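Local coordinates for protein probable Rab-related GTPase (PDB 5XC5) that binds GTP and magnesium as a Rab-family small GTPase of mimivirus and may take part in protein transport, at residues Phe86-Arg91 against Trp128-Asn133; Thr111-Val116 against Ile165-Glu170. The protein carries 1 engineered substitution. All blocks are in the same frame, centred on the assembly; numbering follows the deposited sequence. Where two conformers were deposited one is given.

Interaction 1: residues Phe86-Arg91 against Trp128-Asn133; sequences FDVTDR and WRVSEN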
loop_
_atom_site.group_PDB
_atom_site.type_symbol
_atom_site.label_atom_id
_atom_site.label_comp_id
_atom_site.label_asym_id
_atom_site.label_seq_id
_atom_site.Cartn_x
_atom_site.Cartn_y
_atom_site.Cartn_z
ATOM N N PHE A 86 4.967 -4.809 -0.146
ATOM C CA PHE A 86 6.254 -5.497 -0.128
ATOM C C PHE A 86 6.603 -5.953 -1.542
ATOM O O PHE A 86 5.784 -5.903 -2.459
ATOM C CB PHE A 86 6.282 -6.654 0.884
ATOM C CG PHE A 86 5.539 -7.881 0.425
ATOM C CD1 PHE A 86 4.174 -8.004 0.660
ATOM C CD2 PHE A 86 6.207 -8.922 -0.218
ATOM C CE1 PHE A 86 3.486 -9.125 0.258
ATOM C CE2 PHE A 86 5.509 -10.050 -0.633
ATOM C CZ PHE A 86 4.142 -10.138 -0.400
ATOM N N ASP A 87 7.839 -6.411 -1.704
ATOM C CA ASP A 87 8.390 -6.833 -2.995
ATOM C C ASP A 87 8.500 -8.352 -2.943
ATOM O O ASP A 87 9.132 -8.890 -2.030
ATOM C CB ASP A 87 9.766 -6.161 -3.126
ATOM C CG ASP A 87 10.616 -6.635 -4.306
ATOM O OD1 ASP A 87 10.340 -7.664 -4.951
ATOM O OD2 ASP A 87 11.633 -5.938 -4.546
ATOM N N VAL A 88 7.872 -9.034 -3.907
ATOM C CA VAL A 88 7.825 -10.499 -3.884
ATOM C C VAL A 88 9.202 -11.147 -3.962
ATOM O O VAL A 88 9.341 -12.319 -3.588
ATOM C CB VAL A 88 6.876 -11.090 -4.951
ATOM C CG1 VAL A 88 5.430 -10.723 -4.654
ATOM C CG2 VAL A 88 7.288 -10.634 -6.343
ATOM N N THR A 89 10.219 -10.431 -4.452
ATOM C CA THR A 89 11.581 -10.967 -4.485
ATOM C C THR A 89 12.395 -10.601 -3.256
ATOM O O THR A 89 13.526 -11.075 -3.124
ATOM C CB THR A 89 12.356 -10.471 -5.720
ATOM O OG1 THR A 89 12.636 -9.069 -5.589
ATOM C CG2 THR A 89 11.580 -10.704 -6.991
ATOM N N ASP A 90 11.879 -9.739 -2.393
ATOM C CA ASP A 90 12.617 -9.176 -1.264
ATOM C C ASP A 90 12.030 -9.823 -0.012
ATOM O O ASP A 90 11.021 -9.360 0.529
ATOM C CB ASP A 90 12.471 -7.656 -1.281
ATOM C CG ASP A 90 13.294 -6.957 -0.220
ATOM O OD1 ASP A 90 13.716 -7.601 0.764
ATOM O OD2 ASP A 90 13.476 -5.728 -0.360
ATOM N N ARG A 91 12.678 -10.893 0.452
ATOM C CA ARG A 91 12.145 -11.662 1.569
ATOM C C ARG A 91 12.040 -10.820 2.836
ATOM O O ARG A 91 11.048 -10.908 3.569
ATOM C CB ARG A 91 13.038 -12.875 1.823
ATOM C CG ARG A 91 12.547 -13.740 2.943
ATOM C CD ARG A 91 11.233 -14.377 2.563
ATOM N NE ARG A 91 10.507 -14.885 3.719
ATOM C CZ ARG A 91 9.567 -15.822 3.656
ATOM N NH1 ARG A 91 8.956 -16.222 4.763
ATOM N NH2 ARG A 91 9.247 -16.371 2.492
ATOM N N TRP A 128 10.803 -15.050 -7.277
ATOM C CA TRP A 128 10.089 -14.664 -6.066
ATOM C C TRP A 128 10.660 -15.422 -4.880
ATOM O O TRP A 128 11.065 -16.586 -4.991
ATOM C CB TRP A 128 8.594 -14.979 -6.156
ATOM C CG TRP A 128 7.829 -14.258 -7.233
ATOM C CD1 TRP A 128 8.330 -13.641 -8.340
ATOM C CD2 TRP A 128 6.407 -14.116 -7.305
ATOM N NE1 TRP A 128 7.307 -13.117 -9.094
ATOM C CE2 TRP A 128 6.118 -13.395 -8.475
ATOM C CE3 TRP A 128 5.352 -14.516 -6.478
ATOM C CZ2 TRP A 128 4.818 -13.083 -8.853
ATOM C CZ3 TRP A 128 4.061 -14.199 -6.856
ATOM C CH2 TRP A 128 3.806 -13.498 -8.031
ATOM N N ARG A 129 10.673 -14.761 -3.728
ATOM C CA ARG A 129 11.171 -15.366 -2.500
ATOM C C ARG A 129 10.066 -15.563 -1.471
ATOM O O ARG A 129 10.351 -15.861 -0.302
ATOM C CB ARG A 129 12.330 -14.543 -1.931
ATOM C CG ARG A 129 13.564 -14.525 -2.851
ATOM C CD ARG A 129 14.780 -13.937 -2.150
ATOM N NE ARG A 129 16.028 -14.119 -2.897
ATOM C CZ ARG A 129 16.590 -13.194 -3.672
ATOM N NH1 ARG A 129 16.013 -12.010 -3.841
ATOM N NH2 ARG A 129 17.734 -13.456 -4.295
ATOM N N VAL A 130 8.811 -15.385 -1.875
ATOM C CA VAL A 130 7.664 -15.704 -1.038
ATOM C C VAL A 130 6.605 -16.346 -1.920
ATOM O O VAL A 130 6.465 -16.011 -3.100
ATOM C CB VAL A 130 7.120 -14.453 -0.311
ATOM C CG1 VAL A 130 6.623 -13.455 -1.301
ATOM C CG2 VAL A 130 6.028 -14.827 0.694
ATOM N N SER A 131 5.873 -17.296 -1.350
ATOM C CA SER A 131 4.848 -18.013 -2.089
ATOM C C SER A 131 3.479 -17.385 -1.870
ATOM O O SER A 131 3.221 -16.709 -0.871
ATOM C CB SER A 131 4.798 -19.481 -1.664
ATOM O OG SER A 131 4.273 -19.597 -0.353
ATOM N N GLU A 132 2.596 -17.619 -2.838
ATOM C CA GLU A 132 1.215 -17.179 -2.699
ATOM C C GLU A 132 0.587 -17.751 -1.434
ATOM O O GLU A 132 -0.145 -17.055 -0.721
ATOM C CB GLU A 132 0.426 -17.594 -3.940
ATOM C CG GLU A 132 -0.945 -16.986 -4.056
ATOM N N ASN A 133 0.887 -19.012 -1.116
ATOM C CA ASN A 133 0.284 -19.620 0.066
ATOM C C ASN A 133 0.760 -18.954 1.352
ATOM O O ASN A 133 -0.028 -18.772 2.288
ATOM C CB ASN A 133 0.547 -21.127 0.077
ATOM C CG ASN A 133 -0.415 -21.885 -0.814
ATOM O OD1 ASN A 133 -1.300 -21.289 -1.441
ATOM N ND2 ASN A 133 -0.244 -23.204 -0.888
#
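The type I beta turn D87-D90, at the end of strand 81-87, packs V88 and T89 on W128 and R129 in the loop that enters helix 132-141. This loop follows N119-D122, which probably binds GTP as in related GTPases, and W128 also touches I121. V88 lies side by side with the W128 indole. V88 CG2 sits over one face, 3.5 Å from the centroid of the W128 five-membered ring and 2° off the normal. This is a CH-pi contact. With V88 CG1 beside the backbone N (chi1 -66°), CG2 is turned onto the indole. W128 NE1 is hydrogen-bonded to I123 O.

Three hydrogen bonds cross the contact. R129 N donates to V88 O at 2.8 Å. The R129 chain runs extended from CG to NE past T89 O, and R129 NH1 donates to T89 O at 2.8 Å, in the guanidinium plane. In return R91, the first residue of helix 91-107, donates from NH2 to R129 O at 3.0 Å, also in its guanidinium plane. The bend at chi2 (66°) sets R91 CD beside R129 O. R91 NH2 also has a salt bridge to E134. Deeper in, F86 CE2 meets V130 CG1 at 3.6 Å, with V130 at the edge of the phenyl ring.

D87 ties the turn itself. OD1 accepts from both T89 N and T89 OG1, from the same face of the carboxylate plane; the bond to the backbone N makes an Asx turn. Each arginine uses one side-chain N-H across the contact. V88 O, T89 O and R129 O each accept one bond, which fixes how the two loops are set, and E134 probably balances the R91 charge.

Interaction 2: residues Thr111-Val116 against Ile165-Glu170; sequences TYYILV and IDKMSE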
loop_
_atom_site.group_PDB
_atom_site.type_symbol
_atom_site.label_atom_id
_atom_site.label_comp_id
_atom_site.label_asym_id
_atom_site.label_seq_id
_atom_site.Cartn_x
_atom_site.Cartn_y
_atom_site.Cartn_z
ATOM N N THR A 111 -8.198 2.494 11.631
ATOM C CA THR A 111 -8.110 1.883 10.313
ATOM C C THR A 111 -9.251 0.891 10.133
ATOM O O THR A 111 -9.521 0.073 11.015
ATOM C CB THR A 111 -6.760 1.192 10.139
ATOM O OG1 THR A 111 -5.719 2.068 10.590
ATOM C CG2 THR A 111 -6.508 0.869 8.673
ATOM N N TYR A 112 -9.934 0.982 8.998
ATOM C CA TYR A 112 -11.026 0.080 8.669
ATOM C C TYR A 112 -10.595 -1.070 7.771
ATOM O O TYR A 112 -11.195 -2.146 7.822
ATOM C CB TYR A 112 -12.122 0.870 7.955
ATOM C CG TYR A 112 -13.335 0.070 7.581
ATOM C CD1 TYR A 112 -14.250 -0.322 8.550
ATOM C CD2 TYR A 112 -13.591 -0.268 6.256
ATOM C CE1 TYR A 112 -15.378 -1.047 8.215
ATOM C CE2 TYR A 112 -14.715 -0.995 5.910
ATOM C CZ TYR A 112 -15.607 -1.379 6.899
ATOM O OH TYR A 112 -16.738 -2.097 6.577
ATOM N N TYR A 113 -9.568 -0.865 6.953
ATOM C CA TYR A 113 -9.171 -1.859 5.966
ATOM C C TYR A 113 -7.674 -1.733 5.758
ATOM O O TYR A 113 -7.179 -0.645 5.423
ATOM C CB TYR A 113 -9.908 -1.606 4.650
ATOM C CG TYR A 113 -9.659 -2.600 3.528
ATOM C CD1 TYR A 113 -9.860 -3.971 3.705
ATOM C CD2 TYR A 113 -9.284 -2.149 2.269
ATOM C CE1 TYR A 113 -9.667 -4.867 2.645
ATOM C CE2 TYR A 113 -9.093 -3.021 1.218
ATOM C CZ TYR A 113 -9.285 -4.372 1.399
ATOM O OH TYR A 113 -9.079 -5.208 0.322
ATOM N N ILE A 114 -6.967 -2.840 5.967
ATOM C CA ILE A 114 -5.540 -2.951 5.694
ATOM C C ILE A 114 -5.396 -3.939 4.549
ATOM O O ILE A 114 -5.889 -5.068 4.639
ATOM C CB ILE A 114 -4.763 -3.441 6.923
ATOM C CG1 ILE A 114 -4.900 -2.442 8.068
ATOM C CG2 ILE A 114 -3.315 -3.645 6.561
ATOM C CD1 ILE A 114 -4.132 -2.862 9.323
ATOM N N LEU A 115 -4.750 -3.502 3.465
ATOM C CA LEU A 115 -4.558 -4.309 2.266
ATOM C C LEU A 115 -3.063 -4.476 2.029
ATOM O O LEU A 115 -2.353 -3.490 1.816
ATOM C CB LEU A 115 -5.232 -3.638 1.069
ATOM C CG LEU A 115 -5.048 -4.317 -0.290
ATOM C CD1 LEU A 115 -5.508 -5.764 -0.256
ATOM C CD2 LEU A 115 -5.807 -3.523 -1.350
ATOM N N VAL A 116 -2.590 -5.721 2.113
ATOM C CA VAL A 116 -1.196 -6.054 1.825
ATOM C C VAL A 116 -1.039 -6.189 0.317
ATOM O O VAL A 116 -1.778 -6.940 -0.328
ATOM C CB VAL A 116 -0.804 -7.360 2.535
ATOM C CG1 VAL A 116 0.581 -7.829 2.081
ATOM C CG2 VAL A 116 -0.860 -7.182 4.056
ATOM N N ILE A 165 -11.120 1.464 -2.333
ATOM C CA ILE A 165 -12.244 2.381 -2.509
ATOM C C ILE A 165 -13.549 1.724 -2.071
ATOM O O ILE A 165 -14.354 2.329 -1.347
ATOM C CB ILE A 165 -12.302 2.874 -3.968
ATOM C CG1 ILE A 165 -11.112 3.791 -4.256
ATOM C CG2 ILE A 165 -13.646 3.569 -4.256
ATOM C CD1 ILE A 165 -10.781 3.898 -5.721
ATOM N N ASP A 166 -13.777 0.476 -2.502
ATOM C CA ASP A 166 -14.993 -0.233 -2.103
ATOM C C ASP A 166 -15.116 -0.293 -0.587
ATOM O O ASP A 166 -16.193 -0.051 -0.033
ATOM C CB ASP A 166 -15.007 -1.659 -2.661
ATOM C CG ASP A 166 -15.132 -1.717 -4.170
ATOM O OD1 ASP A 166 -15.351 -0.670 -4.807
ATOM O OD2 ASP A 166 -15.025 -2.833 -4.722
ATOM N N LYS A 167 -14.020 -0.608 0.105
ATOM C CA LYS A 167 -14.070 -0.696 1.558
ATOM C C LYS A 167 -14.322 0.668 2.189
ATOM O O LYS A 167 -15.120 0.782 3.124
ATOM C CB LYS A 167 -12.783 -1.328 2.092
ATOM C CG LYS A 167 -12.671 -2.815 1.835
ATOM C CD LYS A 167 -13.665 -3.607 2.684
ATOM C CE LYS A 167 -13.483 -5.098 2.506
ATOM N NZ LYS A 167 -13.614 -5.471 1.082
ATOM N N MET A 168 -13.663 1.721 1.694
ATOM C CA MET A 168 -13.933 3.055 2.227
ATOM C C MET A 168 -15.395 3.440 2.059
ATOM O O MET A 168 -15.958 4.122 2.921
ATOM C CB MET A 168 -13.035 4.103 1.562
ATOM C CG MET A 168 -11.531 3.924 1.816
ATOM S SD MET A 168 -11.028 3.950 3.561
ATOM C CE MET A 168 -10.957 2.193 3.922
ATOM N N SER A 169 -16.029 2.996 0.973
ATOM C CA SER A 169 -17.416 3.370 0.721
ATOM C C SER A 169 -18.375 2.725 1.712
ATOM O O SER A 169 -19.520 3.179 1.828
ATOM C CB SER A 169 -17.810 3.012 -0.717
ATOM O OG SER A 169 -18.096 1.632 -0.859
ATOM N N GLU A 170 -17.937 1.685 2.427
ATOM C CA GLU A 170 -18.751 1.025 3.442
ATOM C C GLU A 170 -18.756 1.753 4.777
ATOM O O GLU A 170 -19.592 1.434 5.630
ATOM C CB GLU A 170 -18.239 -0.392 3.707
ATOM C CG GLU A 170 -18.260 -1.312 2.513
ATOM C CD GLU A 170 -17.580 -2.644 2.792
ATOM O OE1 GLU A 170 -17.079 -2.851 3.921
ATOM O OE2 GLU A 170 -17.542 -3.487 1.873
#
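Y113 and K167 cross at about a right angle, with the lysine chain laid over one face of the tyrosine ring. K167 CG sits over the ring centre, 3.3 Å from the Y113 centroid and 7° off the normal, in a CH-pi contact. K167 CB lies near Y113 CD2, and K167 CE lies near Y113 CE1, so the aliphatic chain spans the ring. Y113 CG is anti to the backbone N (chi1 -177°), pointing from strand 113-119 toward helix 154-169. The Y113 hydroxyl goes elsewhere, to a hydrogen bond with D145.

Y112 comes to the helix differently. Its ring presents its edge to E170, and the ring and carboxylate planes stand 86° apart. Y112 OH donates to E170 OE1 at 2.8 Å. Y112 CE2 also comes to 3.3 Å from K167 O, in an oblique approach. K167 O also accepts from E170 N at 3.0 Å.

M168 points its CB away from the strand, but its bent chain brings CE back. M168 CE lies 4.0 Å from Y113 CB. It also meets the edge of the Y112 ring, with M168 CE 4.3 Å from Y112 CD2. M168 also touches L80 beside strand 81-87.

The contact lies away from the nucleotide and metal sites. It packs the start of strand 113-119 against the last turns of helix 154-169 in the small GTPase fold. K167 CG covers one face of Y113, while buried M168 adds its methyl at Y113 CB. E170 takes the Y112 phenol on one oxygen, through the anti lone pair turned away from the other, and this holds the ring edge beside the last turns of the helix.

In the fold
From the N terminus, the order is 86-91, 111-116, 128-133, 165-170, so the two contacts cross. Interaction 1 closes a loop of 36 residues that holds nearly all of helix 91-107 and strand 113-119. Interaction 2 closes a loop of 48 residues that holds helix 132-141, strand 145-148 and also most of helix 154-169. Strands 81-87 and 113-119 are parallel neighbours in the central sheet, joined through helix 91-107 as a beta-alpha-beta crossover. Interaction 1 joins the end of the first strand to the entry of helix 132-141. Interaction 2 joins the start of the second to helix 154-169. The segments touch directly where F86 CE1 packs on V116 CG1 at 3.7 Å.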